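Local coordinates for protein glycerophosphodiester phosphodiesterase (Parabacteroides distasonis, PDB 3NO3) that belongs to the glycerophosphoryl diester phosphodiesterase family of TIM-barrel proteins and binds a magnesium ion through acidic side chains, at residues A[21-26]-A[78-83]; A[118-123]-A[144-149]; A[198-203]-A[220-225]. All blocks are in the same frame, centred on the assembly; numbering follows the deposited sequence. Where two conformers were deposited one is given.

Contact 1: residues A[21-26]-A[78-83]; sequences QNSIRS and NGEKLP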
loop_
_atom_site.group_PDB
_atom_site.type_symbol
_atom_site.label_atom_id
_atom_site.label_comp_id
_atom_site.label_asym_id
_atom_site.label_seq_id
_atom_site.Cartn_x
_atom_site.Cartn_y
_atom_site.Cartn_z
ATOM N N GLN A 21 -1.224 10.795 -8.574
ATOM C CA GLN A 21 -0.817 9.861 -7.504
ATOM C C GLN A 21 -1.488 10.213 -6.190
ATOM O O GLN A 21 -1.616 11.406 -5.850
ATOM C CB GLN A 21 0.722 9.889 -7.364
ATOM C CG GLN A 21 1.408 9.315 -8.574
ATOM C CD GLN A 21 2.923 9.464 -8.566
ATOM O OE1 GLN A 21 3.547 9.623 -7.518
ATOM N NE2 GLN A 21 3.520 9.367 -9.750
ATOM N N ASN A 22 -1.930 9.202 -5.434
ATOM C CA ASN A 22 -2.415 9.413 -4.050
ATOM C C ASN A 22 -3.553 10.421 -3.926
ATOM O O ASN A 22 -3.580 11.276 -3.028
ATOM C CB ASN A 22 -1.228 9.767 -3.119
ATOM C CG ASN A 22 -0.406 8.552 -2.716
ATOM O OD1 ASN A 22 -0.972 7.583 -2.290
ATOM N ND2 ASN A 22 0.924 8.619 -2.805
ATOM N N SER A 23 -4.487 10.339 -4.872
ATOM C CA SER A 23 -5.578 11.314 -4.995
ATOM C C SER A 23 -6.936 10.619 -4.836
ATOM O O SER A 23 -7.047 9.387 -4.890
ATOM C CB SER A 23 -5.495 12.009 -6.367
ATOM O OG SER A 23 -5.771 11.142 -7.442
ATOM N N ILE A 24 -7.966 11.427 -4.657
ATOM C CA ILE A 24 -9.344 10.963 -4.651
ATOM C C ILE A 24 -9.658 10.327 -6.019
ATOM O O ILE A 24 -10.176 9.197 -6.085
ATOM C CB ILE A 24 -10.300 12.106 -4.338
ATOM C CG1 ILE A 24 -10.067 12.612 -2.888
ATOM C CG2 ILE A 24 -11.778 11.695 -4.712
ATOM C CD1 ILE A 24 -10.347 11.613 -1.753
ATOM N N ARG A 25 -9.220 10.983 -7.105
ATOM C CA ARG A 25 -9.439 10.482 -8.450
ATOM C C ARG A 25 -8.771 9.122 -8.654
ATOM O O ARG A 25 -9.368 8.251 -9.235
ATOM C CB ARG A 25 -8.943 11.516 -9.467
ATOM C CG ARG A 25 -9.013 11.159 -10.929
ATOM C CD ARG A 25 -10.373 11.056 -11.549
ATOM N NE ARG A 25 -10.291 11.338 -13.000
ATOM C CZ ARG A 25 -11.286 11.209 -13.882
ATOM N NH1 ARG A 25 -11.069 11.532 -15.157
ATOM N NH2 ARG A 25 -12.488 10.758 -13.523
ATOM N N SER A 26 -7.541 8.940 -8.155
ATOM C CA SER A 26 -6.829 7.658 -8.364
ATOM C C SER A 26 -7.463 6.487 -7.604
ATOM O O SER A 26 -7.521 5.371 -8.125
ATOM C CB SER A 26 -5.315 7.778 -8.117
ATOM O OG SER A 26 -4.937 7.859 -6.724
ATOM N N ASN A 78 -3.130 17.114 -10.288
ATOM C CA ASN A 78 -4.430 17.347 -10.961
ATOM C C ASN A 78 -5.260 18.466 -10.336
ATOM O O ASN A 78 -6.443 18.585 -10.637
ATOM C CB ASN A 78 -5.264 16.038 -11.039
ATOM C CG ASN A 78 -5.770 15.569 -9.661
ATOM O OD1 ASN A 78 -5.308 16.070 -8.615
ATOM N ND2 ASN A 78 -6.708 14.609 -9.650
ATOM N N GLY A 79 -4.648 19.294 -9.491
ATOM C CA GLY A 79 -5.365 20.405 -8.835
ATOM C C GLY A 79 -6.137 20.068 -7.565
ATOM O O GLY A 79 -6.621 20.974 -6.905
ATOM N N GLU A 80 -6.269 18.799 -7.181
ATOM C CA GLU A 80 -6.905 18.476 -5.879
ATOM C C GLU A 80 -6.103 19.037 -4.719
ATOM O O GLU A 80 -4.888 19.127 -4.824
ATOM C CB GLU A 80 -6.970 16.952 -5.652
ATOM C CG GLU A 80 -7.966 16.204 -6.483
ATOM C CD GLU A 80 -7.976 14.694 -6.126
ATOM O OE1 GLU A 80 -7.717 14.339 -4.925
ATOM O OE2 GLU A 80 -8.229 13.902 -7.084
ATOM N N LYS A 81 -6.760 19.335 -3.601
ATOM C CA LYS A 81 -6.063 19.677 -2.375
ATOM C C LYS A 81 -5.448 18.413 -1.770
ATOM O O LYS A 81 -5.955 17.300 -1.964
ATOM C CB LYS A 81 -6.997 20.390 -1.356
ATOM C CG LYS A 81 -7.182 21.924 -1.573
ATOM C CD LYS A 81 -8.133 22.561 -0.479
ATOM N N LEU A 82 -4.345 18.591 -1.058
ATOM C CA LEU A 82 -3.718 17.526 -0.296
ATOM C C LEU A 82 -4.778 16.775 0.493
ATOM O O LEU A 82 -5.437 17.407 1.283
ATOM C CB LEU A 82 -2.689 18.107 0.682
ATOM C CG LEU A 82 -1.950 17.136 1.592
ATOM C CD1 LEU A 82 -1.093 16.158 0.765
ATOM C CD2 LEU A 82 -1.103 17.929 2.605
ATOM N N PRO A 83 -4.945 15.431 0.301
ATOM C CA PRO A 83 -6.022 14.778 1.054
ATOM C C PRO A 83 -5.642 14.518 2.508
ATOM O O PRO A 83 -4.497 14.117 2.787
ATOM C CB PRO A 83 -6.197 13.425 0.336
ATOM C CG PRO A 83 -5.584 13.579 -0.982
ATOM C CD PRO A 83 -4.442 14.547 -0.761
#

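Contact 2: residues A[118-123]-A[144-149]; sequences RLSVQM and KEFIRL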
loop_
_atom_site.group_PDB
_atom_site.type_symbol
_atom_site.label_atom_id
_atom_site.label_comp_id
_atom_site.label_asym_id
_atom_site.label_seq_id
_atom_site.Cartn_x
_atom_site.Cartn_y
_atom_site.Cartn_z
ATOM N N ARG A 118 -0.478 3.835 15.833
ATOM C CA ARG A 118 -1.636 3.913 16.726
ATOM C C ARG A 118 -2.724 4.844 16.167
ATOM O O ARG A 118 -3.897 4.462 16.111
ATOM C CB ARG A 118 -1.213 4.376 18.123
ATOM C CG ARG A 118 -2.372 4.326 19.149
ATOM C CD ARG A 118 -2.086 4.924 20.515
ATOM N NE ARG A 118 -1.723 6.340 20.400
ATOM C CZ ARG A 118 -0.480 6.837 20.412
ATOM N NH1 ARG A 118 0.619 6.063 20.553
ATOM N NH2 ARG A 118 -0.324 8.154 20.278
ATOM N N LEU A 119 -2.335 6.051 15.735
ATOM C CA LEU A 119 -3.325 7.012 15.242
ATOM C C LEU A 119 -3.965 6.536 13.934
ATOM O O LEU A 119 -5.132 6.841 13.657
ATOM C CB LEU A 119 -2.758 8.423 15.120
ATOM C CG LEU A 119 -2.410 9.155 16.422
ATOM C CD1 LEU A 119 -1.582 10.432 16.123
ATOM C CD2 LEU A 119 -3.593 9.538 17.232
ATOM N N SER A 120 -3.186 5.826 13.108
ATOM C CA SER A 120 -3.680 5.226 11.881
ATOM C C SER A 120 -4.755 4.185 12.173
ATOM O O SER A 120 -5.854 4.254 11.624
ATOM C CB SER A 120 -2.556 4.557 11.077
ATOM O OG SER A 120 -1.664 5.499 10.518
ATOM N N VAL A 121 -4.480 3.302 13.126
ATOM C CA VAL A 121 -5.436 2.273 13.517
ATOM C C VAL A 121 -6.724 2.872 14.103
ATOM O O VAL A 121 -7.806 2.446 13.719
ATOM C CB VAL A 121 -4.804 1.291 14.558
ATOM C CG1 VAL A 121 -5.898 0.399 15.256
ATOM C CG2 VAL A 121 -3.700 0.476 13.833
ATOM N N GLN A 122 -6.592 3.929 14.897
ATOM C CA GLN A 122 -7.732 4.655 15.452
ATOM C C GLN A 122 -8.623 5.308 14.374
ATOM O O GLN A 122 -9.854 5.223 14.448
ATOM C CB GLN A 122 -7.251 5.686 16.488
ATOM C CG GLN A 122 -6.751 4.993 17.786
ATOM C CD GLN A 122 -6.147 5.920 18.784
ATOM O OE1 GLN A 122 -5.941 7.103 18.521
ATOM N NE2 GLN A 122 -5.858 5.388 19.972
HETATM N N MSE A 123 -8.008 5.916 13.384
HETATM C CA MSE A 123 -8.742 6.520 12.282
HETATM C C MSE A 123 -9.466 5.467 11.440
HETATM O O MSE A 123 -10.665 5.631 11.144
HETATM C CB MSE A 123 -7.824 7.323 11.402
HETATM C CG MSE A 123 -8.527 8.026 10.192
HETATM SE SE MSE A 123 -9.839 9.322 10.722
HETATM C CE MSE A 123 -8.572 10.683 11.284
ATOM N N LYS A 144 5.537 -3.490 13.643
ATOM C CA LYS A 144 5.353 -4.202 14.917
ATOM C C LYS A 144 4.161 -3.653 15.715
ATOM O O LYS A 144 3.378 -4.427 16.315
ATOM C CB LYS A 144 6.645 -4.149 15.756
ATOM C CG LYS A 144 7.781 -5.102 15.297
ATOM C CD LYS A 144 9.056 -4.837 16.152
ATOM C CE LYS A 144 10.066 -5.915 16.038
ATOM N NZ LYS A 144 11.283 -5.502 16.813
ATOM N N GLU A 145 3.983 -2.334 15.683
ATOM C CA GLU A 145 2.825 -1.719 16.345
ATOM C C GLU A 145 1.517 -2.058 15.658
ATOM O O GLU A 145 0.539 -2.335 16.333
ATOM C CB GLU A 145 3.021 -0.194 16.435
ATOM C CG GLU A 145 2.027 0.530 17.359
ATOM C CD GLU A 145 2.096 0.124 18.833
ATOM O OE1 GLU A 145 2.902 -0.744 19.248
ATOM O OE2 GLU A 145 1.287 0.678 19.610
ATOM N N PHE A 146 1.474 -2.086 14.324
ATOM C CA PHE A 146 0.259 -2.578 13.643
ATOM C C PHE A 146 -0.082 -4.046 14.001
ATOM O O PHE A 146 -1.221 -4.392 14.313
ATOM C CB PHE A 146 0.397 -2.475 12.115
ATOM C CG PHE A 146 0.267 -1.076 11.562
ATOM C CD1 PHE A 146 -0.871 -0.303 11.804
ATOM C CD2 PHE A 146 1.233 -0.582 10.696
ATOM C CE1 PHE A 146 -1.017 0.982 11.245
ATOM C CE2 PHE A 146 1.131 0.716 10.174
ATOM C CZ PHE A 146 -0.008 1.487 10.439
ATOM N N ILE A 147 0.935 -4.885 14.028
ATOM C CA ILE A 147 0.761 -6.291 14.416
ATOM C C ILE A 147 0.199 -6.393 15.860
ATOM O O ILE A 147 -0.759 -7.145 16.113
ATOM C CB ILE A 147 2.106 -7.071 14.243
ATOM C CG1 ILE A 147 2.451 -7.225 12.740
ATOM C CG2 ILE A 147 2.052 -8.482 14.919
ATOM C CD1 ILE A 147 3.939 -7.532 12.486
ATOM N N ARG A 148 0.783 -5.631 16.782
ATOM C CA ARG A 148 0.379 -5.638 18.191
ATOM C C ARG A 148 -1.056 -5.125 18.375
ATOM O O ARG A 148 -1.835 -5.730 19.092
ATOM C CB ARG A 148 1.325 -4.760 19.037
ATOM C CG ARG A 148 1.065 -4.819 20.539
ATOM C CD ARG A 148 1.950 -3.820 21.299
ATOM N NE ARG A 148 1.500 -2.435 21.179
ATOM C CZ ARG A 148 0.468 -1.884 21.839
ATOM N NH1 ARG A 148 -0.301 -2.590 22.672
ATOM N NH2 ARG A 148 0.177 -0.583 21.658
ATOM N N LEU A 149 -1.381 -4.026 17.718
ATOM C CA LEU A 149 -2.690 -3.411 17.837
ATOM C C LEU A 149 -3.782 -4.186 17.101
ATOM O O LEU A 149 -4.922 -4.201 17.567
ATOM C CB LEU A 149 -2.674 -1.981 17.288
ATOM C CG LEU A 149 -1.927 -0.962 18.135
ATOM C CD1 LEU A 149 -1.857 0.294 17.406
ATOM C CD2 LEU A 149 -2.647 -0.732 19.516
HETATM O O HOH W 1 1.092 3.243 20.687
#

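Contact 3: residues A[198-203]-A[220-225]; sequences TSNVWT and FITTDL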
loop_
_atom_site.group_PDB
_atom_site.type_symbol
_atom_site.label_atom_id
_atom_site.label_comp_id
_atom_site.label_asym_id
_atom_site.label_seq_id
_atom_site.Cartn_x
_atom_site.Cartn_y
_atom_site.Cartn_z
ATOM N N THR A 198 1.023 -14.130 2.542
ATOM C CA THR A 198 0.943 -13.596 1.165
ATOM C C THR A 198 2.276 -13.000 0.638
ATOM O O THR A 198 3.137 -12.540 1.411
ATOM C CB THR A 198 -0.179 -12.584 1.002
ATOM O OG1 THR A 198 0.075 -11.426 1.816
ATOM C CG2 THR A 198 -1.489 -13.253 1.366
ATOM N N SER A 199 2.427 -13.033 -0.682
ATOM C CA SER A 199 3.569 -12.418 -1.354
ATOM C C SER A 199 3.033 -11.303 -2.257
ATOM O O SER A 199 2.059 -11.513 -2.969
ATOM C CB SER A 199 4.338 -13.463 -2.154
ATOM O OG SER A 199 3.508 -14.130 -3.057
ATOM N N ASN A 200 3.651 -10.133 -2.196
ATOM C CA ASN A 200 3.284 -8.951 -3.023
ATOM C C ASN A 200 4.610 -8.428 -3.588
ATOM O O ASN A 200 5.670 -8.593 -2.943
ATOM C CB ASN A 200 2.545 -7.951 -2.130
ATOM C CG ASN A 200 1.965 -6.720 -2.857
ATOM O OD1 ASN A 200 2.123 -6.489 -4.071
ATOM N ND2 ASN A 200 1.260 -5.919 -2.059
ATOM N N VAL A 201 4.570 -7.897 -4.821
ATOM C CA VAL A 201 5.772 -7.402 -5.467
ATOM C C VAL A 201 5.519 -5.995 -6.034
ATOM O O VAL A 201 4.446 -5.737 -6.562
ATOM C CB VAL A 201 6.287 -8.389 -6.558
ATOM C CG1 VAL A 201 5.261 -8.592 -7.717
ATOM C CG2 VAL A 201 7.652 -7.947 -7.073
ATOM N N TRP A 202 6.506 -5.103 -5.896
ATOM C CA TRP A 202 6.377 -3.695 -6.348
ATOM C C TRP A 202 7.630 -3.226 -7.111
ATOM O O TRP A 202 8.678 -3.860 -6.969
ATOM C CB TRP A 202 6.123 -2.749 -5.156
ATOM C CG TRP A 202 7.162 -2.779 -4.067
ATOM C CD1 TRP A 202 7.155 -3.556 -2.951
ATOM C CD2 TRP A 202 8.351 -1.975 -3.980
ATOM N NE1 TRP A 202 8.262 -3.330 -2.200
ATOM C CE2 TRP A 202 9.012 -2.347 -2.792
ATOM C CE3 TRP A 202 8.912 -0.962 -4.784
ATOM C CZ2 TRP A 202 10.234 -1.765 -2.387
ATOM C CZ3 TRP A 202 10.121 -0.370 -4.373
ATOM C CH2 TRP A 202 10.776 -0.789 -3.197
ATOM N N THR A 203 7.570 -2.177 -7.951
ATOM C CA THR A 203 6.384 -1.639 -8.600
ATOM C C THR A 203 6.587 -2.170 -10.010
ATOM O O THR A 203 7.568 -1.810 -10.634
ATOM C CB THR A 203 6.347 -0.110 -8.478
ATOM O OG1 THR A 203 6.122 0.207 -7.093
ATOM C CG2 THR A 203 5.206 0.483 -9.264
ATOM N N PHE A 220 -0.022 -10.957 -5.073
ATOM C CA PHE A 220 -0.339 -9.600 -5.554
ATOM C C PHE A 220 0.781 -9.027 -6.396
ATOM O O PHE A 220 1.948 -9.307 -6.153
ATOM C CB PHE A 220 -0.616 -8.664 -4.376
ATOM C CG PHE A 220 -1.658 -9.168 -3.408
ATOM C CD1 PHE A 220 -2.984 -9.207 -3.768
ATOM C CD2 PHE A 220 -1.312 -9.578 -2.099
ATOM C CE1 PHE A 220 -3.954 -9.683 -2.868
ATOM C CE2 PHE A 220 -2.271 -10.022 -1.217
ATOM C CZ PHE A 220 -3.581 -10.098 -1.598
ATOM N N ILE A 221 0.403 -8.244 -7.404
ATOM C CA ILE A 221 1.312 -7.384 -8.134
ATOM C C ILE A 221 0.894 -5.916 -7.887
ATOM O O ILE A 221 -0.263 -5.571 -8.140
ATOM C CB ILE A 221 1.282 -7.672 -9.615
ATOM C CG1 ILE A 221 2.046 -8.976 -9.949
ATOM C CG2 ILE A 221 1.925 -6.527 -10.408
ATOM C CD1 ILE A 221 1.876 -9.368 -11.445
ATOM N N THR A 222 1.836 -5.099 -7.415
ATOM C CA THR A 222 1.659 -3.662 -7.198
ATOM C C THR A 222 2.248 -2.969 -8.403
ATOM O O THR A 222 3.426 -3.161 -8.727
ATOM C CB THR A 222 2.318 -3.182 -5.882
ATOM O OG1 THR A 222 1.649 -3.798 -4.788
ATOM C CG2 THR A 222 2.221 -1.633 -5.718
ATOM N N THR A 223 1.437 -2.189 -9.104
ATOM C CA THR A 223 1.832 -1.676 -10.422
ATOM C C THR A 223 1.275 -0.281 -10.691
ATOM O O THR A 223 0.196 0.057 -10.204
ATOM C CB THR A 223 1.337 -2.645 -11.552
ATOM O OG1 THR A 223 1.682 -2.115 -12.847
ATOM C CG2 THR A 223 -0.168 -2.856 -11.474
ATOM N N ASP A 224 2.012 0.493 -11.499
ATOM C CA ASP A 224 1.495 1.762 -12.081
ATOM C C ASP A 224 0.698 1.576 -13.372
ATOM O O ASP A 224 0.196 2.569 -13.890
ATOM C CB ASP A 224 2.635 2.763 -12.345
ATOM C CG ASP A 224 3.337 3.235 -11.057
ATOM O OD1 ASP A 224 2.695 3.287 -9.976
ATOM O OD2 ASP A 224 4.539 3.585 -11.145
ATOM N N LEU A 225 0.624 0.354 -13.909
ATOM C CA LEU A 225 -0.165 0.042 -15.125
ATOM C C LEU A 225 -1.145 -1.098 -14.817
ATOM O O LEU A 225 -1.026 -2.180 -15.383
ATOM C CB LEU A 225 0.782 -0.326 -16.289
ATOM C CG LEU A 225 1.748 0.782 -16.774
ATOM C CD1 LEU A 225 2.772 0.248 -17.830
ATOM C CD2 LEU A 225 1.004 1.953 -17.378
#

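Contact 1: residues A[21-26]-A[78-83]
Glu80 reaches from the loop 78-83 to the first turn of helix 24-32 and lays its carboxylate against the backbone of Ile24 and Arg25. Its CB points toward the residues 21-26, CG stands anti to its own carbonyl carbon (chi1 -72°), and beyond CG the chain runs extended, with chi2 placing CD 3.7 Å from CB of Ser23. At the tip the two oxygens divide the work. OE1 of Glu80 accepts from N of Ile24 at 2.9 Å through its syn lone pair, and also lies against CB and CG1 of the isoleucine, whose side chain crosses that of Glu80 at about a right angle. OE2 of Glu80 takes N of Arg25 at 3.1 Å, again on the syn side and slightly out of the carboxylate plane. A second donor, ND2 of Asn78, comes to OE2 of Glu80 at 3.1 Å from above that plane. Asn78 is itself set by an Asx turn, its OD1 accepting from N of Glu80, while its ND2 also binds the carbonyl of Gly18. Ser23 occupies the N-cap and forms a capping box with Ser26: N of Ser26 bonds to OG of Ser23 at 2.9 Å, and N of Ser23 to OG of Ser26. OG of Ser23 also bonds to the carbonyl O of Ala20. Further along, CG of Pro83 rests 3.7 Å from O of Asn22, and Tyr88 of helix 85-94 packs on both Ile24 and Pro83. ND2 of Asn22 donates to Asp41, a magnesium ligand. The first three N-H groups of the helix, of Ile24, Arg25 and Ser26, are thus taken up by side chains, two of them by one carboxylate, whose negative charge would be expected to interact favourably with the positive end of the helix dipole.

Contact 2: residues A[118-123]-A[144-149]
OE2 of Glu145 is gripped by two partners: NH2 of Arg148, in a salt bridge of 2.6 Å, and a water that donates to it and reaches across to Arg118. One turn along its own helix, Arg148 holds the glutamate side-on, with NE bonded to OE1 of Glu145 at 2.9 Å and almost straight (176°). Both carboxylate oxygens lie close to the guanidinium plane, whereas NE approaches OE1 from above the plane of the carboxylate. The water accepts from NH1 of Arg118 at 2.9 Å, at the edge of that guanidinium, so the opposite charges of Arg118 and Glu145 are linked through solvent. NH1 of Arg118 also forms a salt bridge with Asp115. These residues belong to helices 110-126 and 140-149, which follow successive parallel strands of the TIM barrel and pack on its outside, the axes of segments 118-123 and 144-149 approaching to 10.1 Å at an angle of 44°. Beneath the polar bridge the interface is apolar. CG2 of Val121, set anti to its carbonyl carbon, comes in the ring plane to the edge of Phe146, 3.6 Å from CD1, and the valine and the phenylalanine run alongside one another with opposite sense. CB of Ser120 meets the same rim 3.9 Å from CE1 of Phe146. The ring also stacks on Tyr135 and touches Leu104 of strand 99-104. Leu149 brings its CD1 to the other helix, 3.7 Å from CA of Arg118 and 4.0 Å from CG2 of Val121.

Contact 3: residues A[198-203]-A[220-225]
Strands 198-202 and 220-223 run parallel, their axes 4.7 Å apart and inclined by 21°. N of Phe220 bonds to O of Ser199, and N of Val201 to O of Phe220 over a longer 3.3 Å. N of Thr222 meets O of Val201 at 2.8 Å, nearly in line with the carbonyl bond. These neighbouring barrel strands are joined by helix 207-216 in a beta-alpha-beta crossover. Beside the backbone ladder, OG1 of Thr222 donates to OD1 of Asn200 at 2.8 Å, the two side chains crossing at about a right angle. CG of Asn200, anti to its backbone N (chi1 -174°), lies 3.6 Å from CB of Phe220, while CB of Asn200 sits at the ring edge. Ile8 of strand 6-9 touches Asn200, Phe220 and Thr222. On the other face CG1 of Val201 and CG1 of Ile221 lie side by side, 3.9 Å apart, near helix 207-216. After the cis peptide bond, CG2 of Thr203 packs 3.7 Å from OD2 of Asp224, whose OD1 binds His10 and Trp14. The Thr222-Asn200 bond gives the buried OD1 of Asn200 a donor and the hydroxyl of Thr222 an acceptor, tying the two strands by side chains as well as by backbone.

The three contacts follow one another along the chain and sample different layers of one TIM barrel: contact 3 joins two strands of its wall, contact 2 pairs two helices outside it, and contact 1 fastens a loop to a helix start. None touches another; contacts 1 and 3 come nearest, with about 6 Å between closest atoms, while contacts 2 and 3 lie on opposite sides of the chain's centre. The magnesium site of Glu39, Asp41 and Glu103 offers a common reference. A magnesium ion lies about 6 Å from the side chain of Asn22, 7 Å from that of Thr222 and 12 Å from that of Phe146, so by these side chains contact 2 is the most distant from the metal.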